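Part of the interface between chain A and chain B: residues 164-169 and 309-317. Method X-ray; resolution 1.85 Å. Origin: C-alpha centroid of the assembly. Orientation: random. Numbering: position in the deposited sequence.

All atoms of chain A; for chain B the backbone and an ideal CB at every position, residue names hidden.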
# COMPACT_ATOMS: atom_id res chain seq x y z
N ASN A 164 15.74 -15.70 8.32
CA ASN A 164 16.75 -14.70 7.97
C ASN A 164 16.54 -14.15 6.55
O ASN A 164 17.31 -13.30 6.11
CB ASN A 164 18.15 -15.32 8.04
CG ASN A 164 18.51 -15.85 9.41
OD1 ASN A 164 18.43 -15.13 10.41
ND2 ASN A 164 18.91 -17.12 9.50
N GLU A 165 15.52 -14.62 5.83
CA GLU A 165 15.29 -14.15 4.48
C GLU A 165 15.03 -12.64 4.44
O GLU A 165 14.31 -12.10 5.29
CB GLU A 165 14.16 -14.95 3.82
CG GLU A 165 13.98 -14.62 2.35
CD GLU A 165 13.14 -15.64 1.61
OE1 GLU A 165 12.11 -16.08 2.18
OE2 GLU A 165 13.50 -15.99 0.47
N LEU A 166 15.68 -11.97 3.46
CA LEU A 166 15.64 -10.52 3.22
C LEU A 166 16.50 -9.73 4.22
O LEU A 166 16.57 -8.51 4.07
CB LEU A 166 14.21 -9.96 3.17
CG LEU A 166 13.27 -10.67 2.22
CD1 LEU A 166 11.95 -9.94 2.13
CD2 LEU A 166 13.88 -10.79 0.86
N LEU A 167 17.17 -10.40 5.20
CA LEU A 167 18.00 -9.67 6.17
C LEU A 167 19.44 -9.59 5.69
O LEU A 167 19.91 -10.48 4.98
CB LEU A 167 18.01 -10.35 7.57
CG LEU A 167 16.66 -10.57 8.24
CD1 LEU A 167 16.86 -11.17 9.68
CD2 LEU A 167 15.85 -9.27 8.27
N ARG A 168 20.16 -8.54 6.14
CA ARG A 168 21.58 -8.36 5.78
C ARG A 168 22.47 -9.27 6.61
O ARG A 168 23.48 -9.76 6.10
CB ARG A 168 21.99 -6.90 5.95
CG ARG A 168 21.14 -5.95 5.07
CD ARG A 168 21.43 -4.50 5.40
NE ARG A 168 22.71 -4.06 4.84
CZ ARG A 168 22.91 -3.73 3.57
NH1 ARG A 168 21.90 -3.78 2.70
NH2 ARG A 168 24.11 -3.33 3.16
N LYS A 169 22.09 -9.51 7.90
CA LYS A 169 22.82 -10.38 8.82
C LYS A 169 21.81 -11.34 9.47
O LYS A 169 20.66 -10.95 9.72
CB LYS A 169 23.51 -9.58 9.93
CG LYS A 169 24.68 -8.74 9.41
CD LYS A 169 25.61 -8.29 10.54
CE LYS A 169 25.25 -6.94 11.12
NZ LYS A 169 26.41 -6.30 11.80
N UNK B 309 13.39 -16.19 -6.22
CA UNK B 309 14.33 -16.17 -5.09
C UNK B 309 14.79 -14.72 -4.92
O UNK B 309 15.14 -14.10 -5.93
CB UNK B 309 15.52 -17.11 -5.32
N UNK B 310 14.78 -14.11 -3.71
CA UNK B 310 15.23 -12.71 -3.62
C UNK B 310 16.74 -12.60 -3.88
O UNK B 310 17.51 -13.28 -3.23
CB UNK B 310 14.89 -12.13 -2.25
N UNK B 311 17.14 -11.77 -4.84
CA UNK B 311 18.57 -11.60 -5.19
C UNK B 311 19.35 -10.86 -4.11
O UNK B 311 20.49 -11.20 -3.86
CB UNK B 311 18.70 -10.84 -6.51
N UNK B 312 18.73 -9.85 -3.49
CA UNK B 312 19.40 -9.10 -2.45
C UNK B 312 18.40 -8.66 -1.37
O UNK B 312 17.19 -8.52 -1.63
CB UNK B 312 20.11 -7.89 -3.05
N UNK B 313 18.89 -8.42 -0.14
CA UNK B 313 17.99 -8.00 0.94
C UNK B 313 17.52 -6.56 0.83
O UNK B 313 18.12 -5.75 0.13
CB UNK B 313 18.68 -8.19 2.29
N UNK B 314 16.43 -6.25 1.53
CA UNK B 314 15.88 -4.90 1.58
C UNK B 314 15.01 -4.75 2.80
O UNK B 314 14.66 -5.74 3.46
CB UNK B 314 15.08 -4.58 0.31
N UNK B 315 14.66 -3.52 3.08
CA UNK B 315 13.82 -3.10 4.18
C UNK B 315 12.44 -2.79 3.60
O UNK B 315 12.16 -1.62 3.27
CB UNK B 315 14.41 -1.89 4.91
N UNK B 316 11.59 -3.81 3.47
CA UNK B 316 10.27 -3.59 2.87
C UNK B 316 9.36 -2.62 3.60
O UNK B 316 8.52 -2.01 2.96
CB UNK B 316 9.55 -4.93 2.76
N UNK B 317 9.49 -2.48 4.91
CA UNK B 317 8.63 -1.61 5.74
C UNK B 317 9.20 -0.22 5.95
O UNK B 317 8.59 0.59 6.68
CB UNK B 317 8.40 -2.26 7.11

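Chain A presents a type II beta turn from N164(A) to L167(A), closed by a hydrogen bond from L167(A) N to N164(A) O (3.0 Å). L166(A), with phi/psi of 76°/-1°, lies at the turn's third position, its carbonyl and side chain both accessible to chain B, whose nine residues form no regular helix or strand.

Position 309 has an extended backbone, and its CA-to-CB bond points sideways with nothing of this stretch within 5.5 Å of the ideal CB. Almost any side chain would fit, a small polar one comfortably. The residue is S309(B), which makes no contact here.

Position 310 is far more constrained. Its CB points toward chain A, with the ideal CB 3.5 Å from L166(A) CD2 and 4.9 Å from E165(A) OE2. A compact apolar group such as alanine, valine or proline would suit the leucine methyl; a basic side chain might instead seek the carboxylate. Phi of -68° and psi of 125° are well within the range of proline, and the residue is P310(B). Its CB packs 3.5 Å from L166(A) CD2, an apolar contact, while its CD lies 3.3 Å from E165(A) OE2. The glutamate reaches it because its end comes nearer than its sideways CA-to-CB bond would suggest; the ring, having no polar hydrogen, offers that carboxylate no conventional hydrogen bond.

At 311 the ideal CB has nothing nearby, so many residues would do; S311(B) makes no contact. At 312 the bond points away and the backbone is extended, an arrangement that accepts a long polar side chain. E312(B) fills the place, with its OE2 hydrogen-bonded elsewhere in the structure.

Position 313 has the CA nearest to one of chain A: 313 CA lies 4.1 Å from L166(A) CA. The CB points toward chain A, and in the ideal position would be 2.8 Å from L166(A) O, a clash. Any CB must therefore shift or crowd that oxygen; glycine would avoid the contact, and proline, which phi of -74° fits, is also possible. P313(B) occupies the site. Its actual CB sits slightly farther off, 3.0 Å from L166(A) O, still tight, and its CG lies 4.0 Å from R168(A) CG, so the ring meets the aliphatic part of the arginine.

The backbone of position 314 faces the turn while its CB points away. Phi of -160° rules out proline, and the extended backbone, which a beta-branched residue tolerates well, leaves the amide free to donate to L166(A) O. In T314(B), N donates a weak hydrogen bond to L166(A) O (3.4 Å, 136°).

Position 315 also points away, so only a long side chain could return to chain A. Y315(B) does so: its OH comes 4.0 Å from R168(A) CD, and is hydrogen-bonded elsewhere in the structure.

At 316 the bond runs sideways, and a small side chain bearing a methyl could approach L166(A). T316(B) brings CG2 to 4.3 Å from L166(A) CD1. Position 317 is out of reach and unconstrained by this stretch; it is S317(B).

Chain B, residues 309-317: SPSEPTYTS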
# COMPACT_ATOMS: atom_id res chain seq x y z
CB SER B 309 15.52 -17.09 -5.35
OG SER B 309 16.13 -17.45 -4.13
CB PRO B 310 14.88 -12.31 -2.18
CG PRO B 310 14.92 -13.60 -1.42
CD PRO B 310 14.40 -14.64 -2.39
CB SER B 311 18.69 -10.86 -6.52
OG SER B 311 17.88 -9.69 -6.53
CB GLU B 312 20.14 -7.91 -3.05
CG GLU B 312 19.25 -6.91 -3.74
CD GLU B 312 20.05 -5.81 -4.41
OE1 GLU B 312 20.91 -6.13 -5.26
OE2 GLU B 312 19.81 -4.62 -4.08
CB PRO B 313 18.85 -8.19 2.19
CG PRO B 313 20.23 -8.01 1.73
CD PRO B 313 20.28 -8.54 0.33
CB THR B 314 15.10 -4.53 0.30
OG1 THR B 314 14.86 -3.11 0.32
CG2 THR B 314 13.77 -5.28 0.19
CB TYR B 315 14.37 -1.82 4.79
CG TYR B 315 15.60 -2.04 5.64
CD1 TYR B 315 15.48 -2.34 6.99
CD2 TYR B 315 16.87 -1.95 5.10
CE1 TYR B 315 16.61 -2.54 7.78
CE2 TYR B 315 18.00 -2.15 5.88
CZ TYR B 315 17.87 -2.43 7.22
OH TYR B 315 18.97 -2.64 8.01
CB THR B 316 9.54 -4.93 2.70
OG1 THR B 316 9.30 -5.48 3.97
CG2 THR B 316 10.34 -5.92 1.86
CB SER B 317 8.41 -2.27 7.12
OG SER B 317 9.59 -2.27 7.93
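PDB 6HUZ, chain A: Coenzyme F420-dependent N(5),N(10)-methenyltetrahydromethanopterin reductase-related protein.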